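Local structure of uncharacterized protein (Legionella longbeachae NSW150, 4JZA) at residues A[68-72]-A[115-119]; A[111-115]-A[671-677]; A[56-60]-A[132-136]. The protein probably removes the 3-phosphate of phosphatidylinositol 3-phosphate, acting as a Legionella phosphoinositide phosphatase on lipids of the infected host. One frame throughout, in Å; residues are numbered along the deposited sequence.

Interaction 1 (A[68-72]-A[115-119]); sequences KNTPL and LNWGC
N69 meets the C-terminal end of helix 95-116 through its side-chain amide. CB lies 3.5 Å from N116 O, and CG stays near the same carbonyl oxygen. With CG beside the backbone N and anti to the carbonyl carbon (chi1 -71°), this torsion brings the amide to the carbonyl of N116. Its tip, ND2, then donates a hydrogen bond of 3.1 Å to N116 O. The bond is moderately bent, 156° at the hydrogen; the acceptor is close to the amide plane of N69, while ND2 stands tilted out of the N116 carbonyl plane. ND2 also lies near W117 C and G118 N, where the chain leaves the helix.

Here the helix ends in a Schellman motif. G118 has positive phi (62°) and its N bonds back to L115 O at 3.3 Å, while C119 N probably bonds to A114 O. In such a turn the last carbonyls lack the next helical N-H, and N69 supplies a side-chain donor to one of them.

Deeper in, T70 crosses N116 at about a right angle, its CB 4.1 Å from N116 ND2. T70 OG1 faces L115 CD1 at 4.1 Å and bonds weakly to N69 O. L72 adds a loose apolar touch, its CD1 4.4 Å from L115 CD2, and also packs on L681 and V682 of helix 676-702. W117 starts away from 68-72; its ring has N116 OD1 over one face, offset toward the rim, and meets Y63 nearly parallel and F65 edge-to-face.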
loop_
_atom_site.group_PDB
_atom_site.type_symbol
_atom_site.label_atom_id
_atom_site.label_comp_id
_atom_site.label_asym_id
_atom_site.label_seq_id
_atom_site.Cartn_x
_atom_site.Cartn_y
_atom_site.Cartn_z
ATOM N N LYS A 68 -19.364 5.441 -19.698
ATOM C CA LYS A 68 -20.710 5.311 -19.185
ATOM C C LYS A 68 -20.872 5.626 -17.701
ATOM O O LYS A 68 -21.991 5.745 -17.227
ATOM C CB LYS A 68 -21.173 3.868 -19.364
ATOM C CG LYS A 68 -21.137 3.326 -20.788
ATOM C CD LYS A 68 -22.533 3.228 -21.369
ATOM C CE LYS A 68 -22.608 2.158 -22.448
ATOM N NZ LYS A 68 -23.463 2.638 -23.562
ATOM N N ASN A 69 -19.801 5.722 -16.924
ATOM C CA ASN A 69 -19.982 6.018 -15.487
ATOM C C ASN A 69 -20.469 7.417 -15.204
ATOM O O ASN A 69 -21.227 7.610 -14.265
ATOM C CB ASN A 69 -18.687 5.834 -14.735
ATOM C CG ASN A 69 -18.293 4.390 -14.610
ATOM O OD1 ASN A 69 -19.100 3.499 -14.809
ATOM N ND2 ASN A 69 -17.051 4.157 -14.244
ATOM N N THR A 70 -20.067 8.382 -16.038
ATOM C CA THR A 70 -20.160 9.801 -15.695
ATOM C C THR A 70 -19.883 10.607 -16.932
ATOM O O THR A 70 -19.032 10.218 -17.715
ATOM C CB THR A 70 -19.086 10.135 -14.635
ATOM O OG1 THR A 70 -19.559 9.727 -13.359
ATOM C CG2 THR A 70 -18.805 11.555 -14.505
ATOM N N PRO A 71 -20.578 11.752 -17.102
ATOM C CA PRO A 71 -20.269 12.676 -18.186
ATOM C C PRO A 71 -19.062 13.593 -17.921
ATOM O O PRO A 71 -18.880 14.592 -18.609
ATOM C CB PRO A 71 -21.539 13.529 -18.256
ATOM C CG PRO A 71 -21.909 13.688 -16.817
ATOM C CD PRO A 71 -21.627 12.316 -16.221
ATOM N N LEU A 72 -18.244 13.292 -16.931
ATOM C CA LEU A 72 -17.215 14.206 -16.540
ATOM C C LEU A 72 -15.930 13.828 -17.269
ATOM O O LEU A 72 -15.669 12.650 -17.538
ATOM C CB LEU A 72 -17.036 14.153 -15.039
ATOM C CG LEU A 72 -18.197 14.571 -14.132
ATOM C CD1 LEU A 72 -17.799 14.392 -12.670
ATOM C CD2 LEU A 72 -18.567 16.025 -14.356
ATOM N N LEU A 115 -17.067 7.789 -7.322
ATOM C CA LEU A 115 -17.936 8.371 -8.354
ATOM C C LEU A 115 -17.434 8.108 -9.767
ATOM O O LEU A 115 -18.111 7.447 -10.539
ATOM C CB LEU A 115 -18.022 9.875 -8.206
ATOM C CG LEU A 115 -18.835 10.577 -9.315
ATOM C CD1 LEU A 115 -20.256 10.030 -9.349
ATOM C CD2 LEU A 115 -18.864 12.075 -9.105
ATOM N N ASN A 116 -16.275 8.642 -10.135
ATOM C CA ASN A 116 -15.813 8.455 -11.504
ATOM C C ASN A 116 -15.496 6.982 -11.914
ATOM O O ASN A 116 -15.651 6.610 -13.079
ATOM C CB ASN A 116 -14.620 9.346 -11.808
ATOM C CG ASN A 116 -14.196 9.290 -13.285
ATOM O OD1 ASN A 116 -13.115 8.783 -13.633
ATOM N ND2 ASN A 116 -15.058 9.815 -14.162
ATOM N N TRP A 117 -15.095 6.135 -10.991
ATOM C CA TRP A 117 -14.783 4.743 -11.348
ATOM C C TRP A 117 -15.956 3.813 -11.028
ATOM O O TRP A 117 -15.897 2.621 -11.304
ATOM C CB TRP A 117 -13.489 4.256 -10.649
ATOM C CG TRP A 117 -12.233 4.566 -11.444
ATOM C CD1 TRP A 117 -11.601 3.741 -12.337
ATOM C CD2 TRP A 117 -11.500 5.795 -11.442
ATOM N NE1 TRP A 117 -10.520 4.394 -12.891
ATOM C CE2 TRP A 117 -10.452 5.662 -12.369
ATOM C CE3 TRP A 117 -11.652 6.995 -10.771
ATOM C CZ2 TRP A 117 -9.529 6.664 -12.599
ATOM C CZ3 TRP A 117 -10.763 8.000 -11.021
ATOM C CH2 TRP A 117 -9.693 7.828 -11.924
ATOM N N GLY A 118 -17.018 4.363 -10.447
ATOM C CA GLY A 118 -18.238 3.601 -10.215
ATOM C C GLY A 118 -18.028 2.431 -9.285
ATOM O O GLY A 118 -18.436 1.327 -9.591
ATOM N N CYS A 119 -17.415 2.709 -8.144
ATOM C CA CYS A 119 -17.080 1.700 -7.178
ATOM C C CYS A 119 -18.311 1.357 -6.367
ATOM O O CYS A 119 -18.895 2.246 -5.752
ATOM C CB CYS A 119 -15.996 2.232 -6.231
ATOM S SG CYS A 119 -14.358 2.609 -6.975
#

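Interaction 2 (A[111-115]-A[671-677])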
loop_
_atom_site.group_PDB
_atom_site.type_symbol
_atom_site.label_atom_id
_atom_site.label_comp_id
_atom_site.label_asym_id
_atom_site.label_seq_id
_atom_site.Cartn_x
_atom_site.Cartn_y
_atom_site.Cartn_z
ATOM N N GLU A 111 -13.850 9.939 -2.680
ATOM C CA GLU A 111 -15.240 10.028 -3.041
ATOM C C GLU A 111 -15.315 10.297 -4.568
ATOM O O GLU A 111 -16.097 9.676 -5.292
ATOM C CB GLU A 111 -15.932 11.045 -2.098
ATOM C CG GLU A 111 -16.731 12.159 -2.718
ATOM C CD GLU A 111 -17.360 13.148 -1.708
ATOM O OE1 GLU A 111 -16.626 14.064 -1.185
ATOM O OE2 GLU A 111 -18.628 13.037 -1.527
ATOM N N LEU A 112 -14.467 11.201 -5.045
ATOM C CA LEU A 112 -14.322 11.458 -6.465
ATOM C C LEU A 112 -13.951 10.196 -7.238
ATOM O O LEU A 112 -14.461 9.952 -8.317
ATOM C CB LEU A 112 -13.270 12.525 -6.675
ATOM C CG LEU A 112 -13.010 12.833 -8.113
ATOM C CD1 LEU A 112 -14.338 13.260 -8.700
ATOM C CD2 LEU A 112 -12.041 13.951 -8.257
ATOM N N ILE A 113 -13.072 9.383 -6.669
ATOM C CA ILE A 113 -12.734 8.084 -7.242
ATOM C C ILE A 113 -13.917 7.123 -7.233
ATOM O O ILE A 113 -14.214 6.504 -8.234
ATOM C CB ILE A 113 -11.532 7.472 -6.528
ATOM C CG1 ILE A 113 -10.289 8.304 -6.837
ATOM C CG2 ILE A 113 -11.307 6.024 -6.945
ATOM C CD1 ILE A 113 -9.155 8.051 -5.872
ATOM N N ALA A 114 -14.645 7.021 -6.136
ATOM C CA ALA A 114 -15.778 6.103 -6.131
ATOM C C ALA A 114 -16.819 6.484 -7.186
ATOM O O ALA A 114 -17.422 5.604 -7.814
ATOM C CB ALA A 114 -16.418 6.068 -4.774
ATOM N N LEU A 115 -17.067 7.789 -7.322
ATOM C CA LEU A 115 -17.936 8.371 -8.354
ATOM C C LEU A 115 -17.434 8.108 -9.767
ATOM O O LEU A 115 -18.111 7.447 -10.539
ATOM C CB LEU A 115 -18.022 9.875 -8.206
ATOM C CG LEU A 115 -18.835 10.577 -9.315
ATOM C CD1 LEU A 115 -20.256 10.030 -9.349
ATOM C CD2 LEU A 115 -18.864 12.075 -9.105
ATOM N N LEU A 671 -17.938 12.216 3.595
ATOM C CA LEU A 671 -18.497 12.140 2.231
ATOM C C LEU A 671 -19.676 13.121 2.019
ATOM O O LEU A 671 -20.459 13.387 2.939
ATOM C CB LEU A 671 -18.908 10.697 1.935
ATOM C CG LEU A 671 -17.773 9.672 2.180
ATOM C CD1 LEU A 671 -18.293 8.242 2.074
ATOM C CD2 LEU A 671 -16.636 9.907 1.202
ATOM N N LEU A 672 -19.746 13.716 0.829
ATOM C CA LEU A 672 -20.850 14.600 0.473
ATOM C C LEU A 672 -22.087 13.731 0.210
ATOM O O LEU A 672 -21.939 12.583 -0.229
ATOM C CB LEU A 672 -20.508 15.442 -0.775
ATOM C CG LEU A 672 -19.490 16.576 -0.587
ATOM C CD1 LEU A 672 -18.651 16.777 -1.842
ATOM C CD2 LEU A 672 -20.128 17.893 -0.177
ATOM N N PRO A 673 -23.304 14.267 0.468
ATOM C CA PRO A 673 -24.621 13.588 0.242
ATOM C C PRO A 673 -24.923 12.970 -1.171
ATOM O O PRO A 673 -24.125 13.139 -2.100
ATOM C CB PRO A 673 -25.641 14.717 0.555
ATOM C CG PRO A 673 -24.919 15.717 1.406
ATOM C CD PRO A 673 -23.484 15.654 0.972
ATOM N N GLU A 674 -26.114 12.373 -1.343
ATOM C CA GLU A 674 -26.425 11.424 -2.469
ATOM C C GLU A 674 -25.827 11.782 -3.840
ATOM O O GLU A 674 -25.010 11.008 -4.355
ATOM C CB GLU A 674 -27.944 11.115 -2.630
ATOM C CG GLU A 674 -28.674 10.849 -1.314
ATOM C CD GLU A 674 -29.929 9.982 -1.433
ATOM O OE1 GLU A 674 -29.883 8.861 -1.959
ATOM O OE2 GLU A 674 -30.991 10.398 -0.947
ATOM N N LYS A 675 -26.188 12.924 -4.427
ATOM C CA LYS A 675 -25.624 13.252 -5.718
ATOM C C LYS A 675 -24.866 14.560 -5.734
ATOM O O LYS A 675 -24.577 15.101 -6.776
ATOM C CB LYS A 675 -26.749 13.317 -6.701
ATOM C CG LYS A 675 -27.375 11.972 -6.984
ATOM C CD LYS A 675 -26.618 11.184 -8.040
ATOM C CE LYS A 675 -27.584 10.219 -8.745
ATOM N NZ LYS A 675 -26.951 9.342 -9.780
ATOM N N LYS A 676 -24.528 15.076 -4.578
ATOM C CA LYS A 676 -24.112 16.453 -4.493
ATOM C C LYS A 676 -22.831 16.743 -5.257
ATOM O O LYS A 676 -22.658 17.848 -5.771
ATOM C CB LYS A 676 -23.964 16.842 -3.027
ATOM C CG LYS A 676 -23.331 18.218 -2.786
ATOM C CD LYS A 676 -23.835 18.880 -1.501
ATOM C CE LYS A 676 -23.467 20.357 -1.443
ATOM N NZ LYS A 676 -23.875 20.891 -0.117
ATOM N N LEU A 677 -21.934 15.769 -5.298
ATOM C CA LEU A 677 -20.604 15.938 -5.872
ATOM C C LEU A 677 -20.678 15.957 -7.396
ATOM O O LEU A 677 -20.065 16.819 -8.057
ATOM C CB LEU A 677 -19.639 14.812 -5.379
ATOM C CG LEU A 677 -18.231 14.755 -6.015
ATOM C CD1 LEU A 677 -17.337 15.957 -5.666
ATOM C CD2 LEU A 677 -17.536 13.454 -5.685
#
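E111 and L671 bring their backbones within 6.5 Å, CA to CA, and L112 and L677 follow at 7.7 Å, where the chain 671-677 loops past helix 95-116 before starting a helix of its own. E111 carries the contact. Beyond CG its chain is extended, placing the carboxylate of this buried residue at the backbone of L672. L672 N donates to E111 OE2 at 2.7 Å, arriving on the syn side and 29° out of the carboxylate plane, with 146° at the hydrogen. The L672 side chain crosses that of E111 at about a right angle, laying CD1 against E111 OE1 (3.4 Å).

The aliphatic part of E111 is used as well: CB touches L671 CD2 at 3.6 Å, and CG meets L677 CD2, the two side chains approaching from opposite directions. With CG anti to the backbone N (chi1 173°), L677 sends CD2 on to the main chain at L112 N and to L115 CD2, 3.9 Å away.

K675 is the N-cap residue of helix 676-702, and L677 in its first turn packs on helix 95-116; Y80 of helix 74-87 touches both L112 and L677, and helix 748-761 packs against K675 and K676.

Interaction 3 (A[56-60]-A[132-136])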
loop_
_atom_site.group_PDB
_atom_site.type_symbol
_atom_site.label_atom_id
_atom_site.label_comp_id
_atom_site.label_asym_id
_atom_site.label_seq_id
_atom_site.Cartn_x
_atom_site.Cartn_y
_atom_site.Cartn_z
ATOM N N PHE A 56 -3.432 10.399 -7.319
ATOM C CA PHE A 56 -4.634 10.544 -8.156
ATOM C C PHE A 56 -4.258 10.634 -9.633
ATOM O O PHE A 56 -4.881 9.960 -10.456
ATOM C CB PHE A 56 -5.501 11.747 -7.794
ATOM C CG PHE A 56 -6.748 11.867 -8.625
ATOM C CD1 PHE A 56 -7.012 11.052 -9.650
ATOM C CD2 PHE A 56 -7.661 12.751 -8.319
ATOM C CE1 PHE A 56 -8.158 11.164 -10.400
ATOM C CE2 PHE A 56 -8.831 12.845 -9.045
ATOM C CZ PHE A 56 -9.065 12.062 -10.088
ATOM N N TYR A 57 -3.261 11.456 -9.956
ATOM C CA TYR A 57 -2.812 11.589 -11.318
ATOM C C TYR A 57 -2.315 10.270 -11.870
ATOM O O TYR A 57 -2.659 9.916 -12.994
ATOM C CB TYR A 57 -1.736 12.657 -11.471
ATOM C CG TYR A 57 -2.315 14.033 -11.612
ATOM C CD1 TYR A 57 -2.995 14.622 -10.566
ATOM C CD2 TYR A 57 -2.208 14.738 -12.808
ATOM C CE1 TYR A 57 -3.531 15.893 -10.678
ATOM C CE2 TYR A 57 -2.743 16.014 -12.940
ATOM C CZ TYR A 57 -3.397 16.594 -11.862
ATOM O OH TYR A 57 -3.931 17.876 -11.962
ATOM N N PHE A 58 -1.547 9.511 -11.102
ATOM C CA PHE A 58 -1.138 8.216 -11.605
ATOM C C PHE A 58 -2.349 7.376 -11.966
ATOM O O PHE A 58 -2.365 6.653 -12.969
ATOM C CB PHE A 58 -0.352 7.477 -10.555
ATOM C CG PHE A 58 0.274 6.214 -11.054
ATOM C CD1 PHE A 58 -0.418 5.035 -11.001
ATOM C CD2 PHE A 58 1.561 6.221 -11.547
ATOM C CE1 PHE A 58 0.133 3.891 -11.458
ATOM C CE2 PHE A 58 2.137 5.069 -12.010
ATOM C CZ PHE A 58 1.419 3.904 -11.960
ATOM N N LEU A 59 -3.353 7.438 -11.117
ATOM C CA LEU A 59 -4.540 6.594 -11.239
ATOM C C LEU A 59 -5.270 6.916 -12.517
ATOM O O LEU A 59 -5.659 6.022 -13.281
ATOM C CB LEU A 59 -5.436 6.811 -10.014
ATOM C CG LEU A 59 -6.762 6.083 -9.980
ATOM C CD1 LEU A 59 -6.628 4.575 -10.034
ATOM C CD2 LEU A 59 -7.525 6.535 -8.745
ATOM N N ILE A 60 -5.446 8.207 -12.764
ATOM C CA ILE A 60 -6.268 8.634 -13.882
ATOM C C ILE A 60 -5.561 8.412 -15.213
ATOM O O ILE A 60 -6.211 8.094 -16.213
ATOM C CB ILE A 60 -6.800 10.071 -13.704
ATOM C CG1 ILE A 60 -7.992 10.309 -14.631
ATOM C CG2 ILE A 60 -5.716 11.101 -13.925
ATOM C CD1 ILE A 60 -8.897 11.446 -14.180
ATOM N N ALA A 132 -2.278 3.021 -6.271
ATOM C CA ALA A 132 -1.713 3.972 -7.237
ATOM C C ALA A 132 -0.541 4.738 -6.653
ATOM O O ALA A 132 0.430 4.940 -7.318
ATOM C CB ALA A 132 -2.766 4.948 -7.757
ATOM N N GLU A 133 -0.599 5.138 -5.403
ATOM C CA GLU A 133 0.537 5.845 -4.839
ATOM C C GLU A 133 1.799 4.970 -4.816
ATOM O O GLU A 133 2.887 5.444 -5.068
ATOM C CB GLU A 133 0.228 6.297 -3.424
ATOM C CG GLU A 133 1.270 7.268 -2.890
ATOM C CD GLU A 133 1.261 7.427 -1.376
ATOM O OE1 GLU A 133 1.826 8.449 -0.969
ATOM O OE2 GLU A 133 0.722 6.574 -0.610
ATOM N N GLN A 134 1.643 3.695 -4.497
ATOM C CA GLN A 134 2.760 2.786 -4.419
ATOM C C GLN A 134 3.464 2.633 -5.745
ATOM O O GLN A 134 4.666 2.727 -5.806
ATOM C CB GLN A 134 2.235 1.419 -3.989
ATOM C CG GLN A 134 1.686 1.322 -2.562
ATOM C CD GLN A 134 1.098 -0.039 -2.321
ATOM O OE1 GLN A 134 1.335 -0.896 -3.052
ATOM N NE2 GLN A 134 0.448 -0.260 -1.305
ATOM N N TYR A 135 2.693 2.375 -6.804
ATOM C CA TYR A 135 3.225 2.283 -8.169
ATOM C C TYR A 135 3.772 3.656 -8.611
ATOM O O TYR A 135 4.832 3.695 -9.243
ATOM C CB TYR A 135 2.208 1.741 -9.172
ATOM C CG TYR A 135 2.073 0.258 -9.123
ATOM C CD1 TYR A 135 1.171 -0.334 -8.284
ATOM C CD2 TYR A 135 2.813 -0.559 -9.953
ATOM C CE1 TYR A 135 1.041 -1.703 -8.223
ATOM C CE2 TYR A 135 2.694 -1.931 -9.906
ATOM C CZ TYR A 135 1.810 -2.479 -9.022
ATOM O OH TYR A 135 1.668 -3.819 -8.929
ATOM N N ALA A 136 3.140 4.767 -8.252
ATOM C CA ALA A 136 3.787 6.067 -8.577
ATOM C C ALA A 136 5.171 6.188 -7.971
ATOM O O ALA A 136 6.092 6.733 -8.611
ATOM C CB ALA A 136 2.973 7.292 -8.117
#
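F58, A132 and Y135 bury the most surface between helices 41-62 and 122-140. F58 has CG anti to its backbone N (chi1 -172°), which directs the ring straight at the second helix. There it lies on one turn of main chain: Y135 C and A136 N sit over one face, both offset toward the rim. F58 CD1 is 4.0 Å from A132 CB and CD2 3.9 Å from A136 CB, and CZ at the far end rests on Y135 CB at 3.6 Å.

The two helix segments run nearly perpendicular (94°), with their axes 8.5 Å apart. They belong to a run of four helices, 41-62 to 122-140, inserted between strands 31-35 and 144-150 of the large mixed sheet.

A132 is the small residue at the nearest backbone approach, its CA 5.6 Å from L59 CA, and its CB also touches L59 CB at 4.0 Å. Y135 contributes its CB here, while the phenol leads away to bond Q317 through OH. Helix 315-325 covers the junction from outside the pair: H323 meets the F58 ring edge-to-face, and F320 packs on both L59 and A132.

Interaction 3 is the deepest, its centre about 11 Å from the chain centre; its side chains meet through apolar contacts, with the F58 ring also lying on main chain. The centres of interactions 1 and 2 lie about 24 and 23 Å out, and both are partly buried. Interaction 1 joins a loop to the end of helix 95-116, interaction 2 a loop and the start of helix 676-702 to the same helix; each has a single hydrogen bond with one backbone partner. The helix gives a main-chain carbonyl in the first and a side-chain carboxylate in the second. They share L115. W117 of interaction 1 and L112 and I113 of interaction 2 pack on F56 and L59 of interaction 3.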